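Local structure of CRISPR-associated protein, Cse2 family (Thermobifida fusca, 4H79) at residues A[81-86]-A[173-178]; A[18-23]-A[67-72]. The protein probably serves as a nucleic-acid-binding subunit of the Cascade complex, which carries out RNA-guided recognition of foreign DNA in CRISPR immunity. All blocks are in the same frame, centred on the assembly; numbering follows the deposited sequence.

Contact 1 of 2, residues A[81-86]-A[173-178]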
loop_
_atom_site.group_PDB
_atom_site.type_symbol
_atom_site.label_atom_id
_atom_site.label_comp_id
_atom_site.label_asym_id
_atom_site.label_seq_id
_atom_site.Cartn_x
_atom_site.Cartn_y
_atom_site.Cartn_z
ATOM N N MET A 81 -13.312 -5.943 10.894
ATOM C CA MET A 81 -12.483 -7.043 10.385
ATOM C C MET A 81 -12.484 -7.041 8.863
ATOM O O MET A 81 -11.431 -7.225 8.257
ATOM C CB MET A 81 -12.898 -8.436 10.948
ATOM C CG MET A 81 -11.980 -9.584 10.515
ATOM S SD MET A 81 -10.214 -9.143 10.616
ATOM C CE MET A 81 -9.837 -9.591 12.310
ATOM N N GLU A 82 -13.658 -6.822 8.250
ATOM C CA GLU A 82 -13.795 -6.817 6.784
ATOM C C GLU A 82 -12.969 -5.707 6.163
ATOM O O GLU A 82 -12.452 -5.879 5.044
ATOM C CB GLU A 82 -15.245 -6.547 6.400
ATOM C CG GLU A 82 -15.827 -7.321 5.224
ATOM C CD GLU A 82 -17.337 -7.542 5.383
ATOM O OE1 GLU A 82 -17.907 -7.168 6.443
ATOM O OE2 GLU A 82 -17.960 -8.102 4.454
ATOM N N VAL A 83 -12.929 -4.548 6.842
ATOM C CA VAL A 83 -12.180 -3.394 6.354
ATOM C C VAL A 83 -10.674 -3.709 6.472
ATOM O O VAL A 83 -9.923 -3.442 5.552
ATOM C CB VAL A 83 -12.561 -2.082 7.065
ATOM C CG1 VAL A 83 -11.620 -0.968 6.651
ATOM C CG2 VAL A 83 -14.014 -1.696 6.730
ATOM N N ALA A 84 -10.247 -4.288 7.598
ATOM C CA ALA A 84 -8.841 -4.680 7.787
ATOM C C ALA A 84 -8.395 -5.698 6.757
ATOM O O ALA A 84 -7.287 -5.585 6.209
ATOM C CB ALA A 84 -8.644 -5.239 9.181
ATOM N N GLU A 85 -9.248 -6.699 6.488
ATOM C CA GLU A 85 -8.944 -7.699 5.438
ATOM C C GLU A 85 -8.848 -7.037 4.059
ATOM O O GLU A 85 -7.915 -7.296 3.262
ATOM C CB GLU A 85 -10.026 -8.762 5.392
ATOM C CG GLU A 85 -10.023 -9.722 6.552
ATOM C CD GLU A 85 -11.163 -10.729 6.464
ATOM O OE1 GLU A 85 -12.201 -10.493 5.798
ATOM O OE2 GLU A 85 -11.047 -11.792 7.086
ATOM N N ASN A 86 -9.816 -6.169 3.768
ATOM C CA ASN A 86 -9.761 -5.401 2.530
ATOM C C ASN A 86 -8.521 -4.472 2.395
ATOM O O ASN A 86 -7.890 -4.362 1.312
ATOM C CB ASN A 86 -11.071 -4.632 2.333
ATOM C CG ASN A 86 -11.214 -4.111 0.913
ATOM O OD1 ASN A 86 -10.777 -4.752 -0.082
ATOM N ND2 ASN A 86 -11.793 -2.928 0.801
ATOM N N GLN A 173 -2.773 2.766 7.145
ATOM C CA GLN A 173 -3.438 4.016 6.752
ATOM C C GLN A 173 -4.718 3.675 5.971
ATOM O O GLN A 173 -5.770 4.323 6.197
ATOM C CB GLN A 173 -2.478 4.895 5.891
ATOM C CG GLN A 173 -1.329 5.447 6.704
ATOM C CD GLN A 173 -0.404 6.265 5.902
ATOM O OE1 GLN A 173 -0.205 6.020 4.689
ATOM N NE2 GLN A 173 0.191 7.265 6.548
ATOM N N LEU A 174 -4.637 2.647 5.092
ATOM C CA LEU A 174 -5.812 2.119 4.420
ATOM C C LEU A 174 -6.920 1.752 5.465
ATOM O O LEU A 174 -8.076 2.167 5.314
ATOM C CB LEU A 174 -5.472 0.916 3.544
ATOM C CG LEU A 174 -4.822 1.278 2.187
ATOM C CD1 LEU A 174 -4.151 0.110 1.483
ATOM C CD2 LEU A 174 -5.858 1.836 1.216
ATOM N N TYR A 175 -6.559 0.986 6.510
ATOM C CA TYR A 175 -7.479 0.642 7.596
ATOM C C TYR A 175 -7.966 1.914 8.315
ATOM O O TYR A 175 -9.165 2.096 8.517
ATOM C CB TYR A 175 -6.807 -0.388 8.566
ATOM C CG TYR A 175 -7.604 -0.850 9.697
ATOM C CD1 TYR A 175 -8.857 -1.421 9.488
ATOM C CD2 TYR A 175 -7.115 -0.782 11.044
ATOM C CE1 TYR A 175 -9.616 -1.888 10.555
ATOM C CE2 TYR A 175 -7.886 -1.236 12.084
ATOM C CZ TYR A 175 -9.106 -1.811 11.814
ATOM O OH TYR A 175 -9.839 -2.247 12.800
ATOM N N GLN A 176 -7.046 2.830 8.626
ATOM C CA GLN A 176 -7.385 4.068 9.342
ATOM C C GLN A 176 -8.421 4.917 8.597
ATOM O O GLN A 176 -9.148 5.670 9.217
ATOM C CB GLN A 176 -6.116 4.893 9.636
ATOM C CG GLN A 176 -6.326 6.107 10.501
ATOM C CD GLN A 176 -5.028 6.773 10.863
ATOM O OE1 GLN A 176 -3.975 6.447 10.286
ATOM N NE2 GLN A 176 -5.088 7.723 11.800
ATOM N N PHE A 177 -8.483 4.761 7.279
ATOM C CA PHE A 177 -9.402 5.496 6.417
ATOM C C PHE A 177 -10.887 5.240 6.703
ATOM O O PHE A 177 -11.726 5.975 6.185
ATOM C CB PHE A 177 -9.109 5.143 4.951
ATOM C CG PHE A 177 -8.941 6.332 4.079
ATOM C CD1 PHE A 177 -9.981 6.738 3.262
ATOM C CD2 PHE A 177 -7.767 7.067 4.099
ATOM C CE1 PHE A 177 -9.849 7.853 2.482
ATOM C CE2 PHE A 177 -7.628 8.220 3.336
ATOM C CZ PHE A 177 -8.675 8.604 2.521
ATOM N N ARG A 178 -11.233 4.245 7.521
ATOM C CA ARG A 178 -12.666 3.824 7.616
ATOM C C ARG A 178 -13.542 4.853 8.234
ATOM O O ARG A 178 -14.763 4.752 8.063
ATOM C CB ARG A 178 -12.941 2.641 8.531
ATOM C CG ARG A 178 -11.855 1.716 8.845
ATOM C CD ARG A 178 -12.089 1.180 10.247
ATOM N NE ARG A 178 -10.835 1.389 10.958
ATOM C CZ ARG A 178 -10.711 1.249 12.252
ATOM N NH1 ARG A 178 -11.746 0.934 12.895
ATOM N NH2 ARG A 178 -9.568 1.466 12.870
#
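Ala84 and Tyr175 bring two helices of the all-helical Cse2 fold together: their CA atoms are 5.5 Å apart, and the interface between helix 80-99 and the C-terminal part of helix 167-176 is apolar. Alanine suits the point of closest backbone approach because a single methyl leaves room for the tyrosine ring to lie against the neighbouring backbone. CD1 of Tyr175 comes to 3.7 Å from Ala84 CA, and the next atom along the same side of the ring, CE1, is 3.7 Å from Ala84 CB. The ring is brought here by its first torsion, with CG anti to the backbone N (chi1 -179°), which swings it across to the other helix although the CB bond itself does not point straight at it. Val83 closes the edge of the ring. Its CG1 branch, rather than CG2, does the touching, lying near the ring plane at 4.0 Å from Tyr175 CD1; valine suits the spot because it is compact and apolar and reaches the ring edge without a long flexible chain. Replacing Tyr175 by an alanine would probably open a gap beside Ala84 and leave Val83 CG1 without the ring edge it packs on. Around these side chains, Trp16 and Val17 of helix 16-33 touch Ala84, Val17 also touches Tyr175, and Tyr144 of helix 144-160 meets Val83. The Arg178 chain, bent at chi2 and chi3, turns back toward Tyr175 and forms a salt bridge to Asp80 through NH1. Its guanidinium lies over the rim of one face of the Tyr175 ring, with Tyr175 CZ 3.4 Å above the guanidinium plane, over its centre.

Contact 2 of 2, residues A[18-23]-A[67-72]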
loop_
_atom_site.group_PDB
_atom_site.type_symbol
_atom_site.label_atom_id
_atom_site.label_comp_id
_atom_site.label_asym_id
_atom_site.label_seq_id
_atom_site.Cartn_x
_atom_site.Cartn_y
_atom_site.Cartn_z
ATOM N N GLY A 18 -0.807 -3.474 9.834
ATOM C CA GLY A 18 0.469 -3.129 9.147
ATOM C C GLY A 18 1.579 -4.083 9.540
ATOM O O GLY A 18 2.410 -4.405 8.708
ATOM N N THR A 19 1.595 -4.590 10.772
ATOM C CA THR A 19 2.652 -5.535 11.182
ATOM C C THR A 19 2.597 -6.836 10.385
ATOM O O THR A 19 3.631 -7.367 9.928
ATOM C CB THR A 19 2.495 -5.905 12.661
ATOM O OG1 THR A 19 2.688 -4.723 13.419
ATOM C CG2 THR A 19 3.553 -6.996 13.100
ATOM N N PHE A 20 1.376 -7.340 10.207
ATOM C CA PHE A 20 1.172 -8.511 9.348
ATOM C C PHE A 20 1.580 -8.247 7.926
ATOM O O PHE A 20 2.279 -9.095 7.312
ATOM C CB PHE A 20 -0.268 -9.029 9.344
ATOM C CG PHE A 20 -0.474 -10.181 8.337
ATOM C CD1 PHE A 20 -0.043 -11.509 8.639
ATOM C CD2 PHE A 20 -1.028 -9.923 7.072
ATOM C CE1 PHE A 20 -0.216 -12.556 7.711
ATOM C CE2 PHE A 20 -1.176 -10.952 6.125
ATOM C CZ PHE A 20 -0.768 -12.258 6.431
ATOM N N VAL A 21 1.105 -7.116 7.369
ATOM C CA VAL A 21 1.343 -6.858 5.948
ATOM C C VAL A 21 2.841 -6.680 5.699
ATOM O O VAL A 21 3.366 -7.164 4.717
ATOM C CB VAL A 21 0.569 -5.600 5.482
ATOM C CG1 VAL A 21 1.070 -5.104 4.102
ATOM C CG2 VAL A 21 -0.925 -5.894 5.467
ATOM N N ASP A 22 3.530 -5.985 6.599
ATOM C CA ASP A 22 4.980 -5.826 6.471
ATOM C C ASP A 22 5.686 -7.217 6.399
ATOM O O ASP A 22 6.594 -7.422 5.574
ATOM C CB ASP A 22 5.517 -5.065 7.704
ATOM C CG ASP A 22 7.021 -5.078 7.760
ATOM O OD1 ASP A 22 7.731 -4.687 6.795
ATOM O OD2 ASP A 22 7.520 -5.528 8.781
ATOM N N GLN A 23 5.330 -8.136 7.327
ATOM C CA GLN A 23 5.946 -9.457 7.402
ATOM C C GLN A 23 5.570 -10.271 6.123
ATOM O O GLN A 23 6.422 -10.906 5.503
ATOM C CB GLN A 23 5.493 -10.149 8.738
ATOM C CG GLN A 23 6.125 -11.500 9.032
ATOM C CD GLN A 23 7.649 -11.477 8.881
ATOM O OE1 GLN A 23 8.349 -10.584 9.410
ATOM N NE2 GLN A 23 8.172 -12.456 8.138
ATOM N N ASP A 67 -3.178 -17.377 9.288
ATOM C CA ASP A 67 -3.658 -17.337 10.704
ATOM C C ASP A 67 -2.896 -16.279 11.508
ATOM O O ASP A 67 -3.415 -15.784 12.524
ATOM C CB ASP A 67 -3.542 -18.729 11.361
ATOM C CG ASP A 67 -2.201 -19.398 11.076
ATOM O OD1 ASP A 67 -1.790 -19.549 9.895
ATOM O OD2 ASP A 67 -1.551 -19.778 12.048
ATOM N N ARG A 68 -1.693 -15.898 11.053
ATOM C CA ARG A 68 -0.907 -14.893 11.801
ATOM C C ARG A 68 -1.633 -13.558 11.831
ATOM O O ARG A 68 -1.525 -12.823 12.810
ATOM C CB ARG A 68 0.506 -14.723 11.204
ATOM C CG ARG A 68 1.388 -15.976 11.396
ATOM C CD ARG A 68 2.717 -15.794 10.671
ATOM N NE ARG A 68 2.463 -15.611 9.234
ATOM C CZ ARG A 68 3.367 -15.219 8.333
ATOM N NH1 ARG A 68 4.611 -14.956 8.698
ATOM N NH2 ARG A 68 3.038 -15.089 7.051
ATOM N N PHE A 69 -2.379 -13.254 10.769
ATOM C CA PHE A 69 -3.176 -12.010 10.667
ATOM C C PHE A 69 -4.294 -11.950 11.710
ATOM O O PHE A 69 -4.529 -10.881 12.336
ATOM C CB PHE A 69 -3.739 -11.870 9.229
ATOM C CG PHE A 69 -4.652 -10.687 9.028
ATOM C CD1 PHE A 69 -4.152 -9.383 8.821
ATOM C CD2 PHE A 69 -6.006 -10.870 8.988
ATOM C CE1 PHE A 69 -5.024 -8.312 8.616
ATOM C CE2 PHE A 69 -6.882 -9.808 8.780
ATOM C CZ PHE A 69 -6.397 -8.525 8.600
ATOM N N TYR A 70 -4.982 -13.095 11.908
ATOM C CA TYR A 70 -6.147 -13.174 12.829
ATOM C C TYR A 70 -5.715 -13.358 14.274
ATOM O O TYR A 70 -6.430 -12.953 15.190
ATOM C CB TYR A 70 -7.127 -14.304 12.418
ATOM C CG TYR A 70 -7.625 -14.088 10.990
ATOM C CD1 TYR A 70 -8.659 -13.179 10.744
ATOM C CD2 TYR A 70 -7.030 -14.744 9.887
ATOM C CE1 TYR A 70 -9.113 -12.962 9.466
ATOM C CE2 TYR A 70 -7.497 -14.511 8.592
ATOM C CZ TYR A 70 -8.538 -13.596 8.414
ATOM O OH TYR A 70 -9.062 -13.300 7.185
ATOM N N ALA A 71 -4.550 -13.986 14.475
ATOM C CA ALA A 71 -4.177 -14.492 15.821
ATOM C C ALA A 71 -3.879 -13.378 16.835
ATOM O O ALA A 71 -4.048 -13.575 18.025
ATOM C CB ALA A 71 -2.989 -15.437 15.730
ATOM N N ASP A 72 -3.376 -12.240 16.351
ATOM C CA ASP A 72 -3.054 -11.135 17.232
ATOM C C ASP A 72 -4.115 -10.013 17.209
ATOM O O ASP A 72 -3.954 -9.021 17.894
ATOM C CB ASP A 72 -1.642 -10.587 16.916
ATOM C CG ASP A 72 -0.562 -11.163 17.822
ATOM O OD1 ASP A 72 -0.857 -11.975 18.731
ATOM O OD2 ASP A 72 0.609 -10.788 17.620
#
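OE2 of Glu27 is gripped by Gln23 and Arg68, one from each side of this contact: Gln23 NE2 gives it a hydrogen bond and Arg68 NH1 a salt bridge. Meeting at this shared acceptor, the two side chains cross at about a right angle, and Gln23 CG lies 3.8 Å from Arg68 NH1. An arginine suits the place because its several N-H groups can serve more than one acidic group; NH2 forms a second salt bridge, to Asp66, which would fix the rotation of the guanidinium. The aliphatic root of the same side chain works differently, with Arg68 CB 4.1 Å from Phe20 CD1. Two elements of the all-helical fold run side by side here, helix 16-33 and the short, weakly bonded helix 67-71. Their local axes are nearly antiparallel, at 162°, and approach to 9.6 Å, a span filled largely by two phenylalanines. With chi1 at 175° the Phe20 ring extends away from its own backbone nitrogen and presents a broad face to Phe69. Over the centre of that face sits Phe69 CB, 3.7 Å from the centroid of the Phe20 ring, a CH-pi contact. The Phe69 ring then turns its edge toward the same ring in an offset edge-to-face pair, with planes at 69° and centroids 5.4 Å apart. Aromatic residues suit both positions, since the flat face of one accepts the methylene and ring edge of the other. Beyond the pair, Phe69 meets the ring of Trp16. Within it, Phe69 CD1 approaches Phe20 CD2 to 3.6 Å.

In the fold
Helix 80-99 joins the two sites, whose centres lie about 13 Å apart: it supplies residues 81-86 to contact 1, while Met81 and Glu85, whose CB bonds point away from segment 173-178, pack on Phe69 of contact 2. Tyr70 OH and Glu85 OE2, 2.5 Å apart, make a probable hydrogen bond across this junction. Helix 16-33 also serves both, forming one side of contact 2 and bordering contact 1. Both contacts are partly buried. Contact 1 sits nearer the chain centre and packs one tyrosine ring on a small alanine and a valine methyl, with partly exposed Arg178 at its margin; contact 2 pairs two buried phenylalanine rings beside an exposed polar border of Arg68 and Gln23.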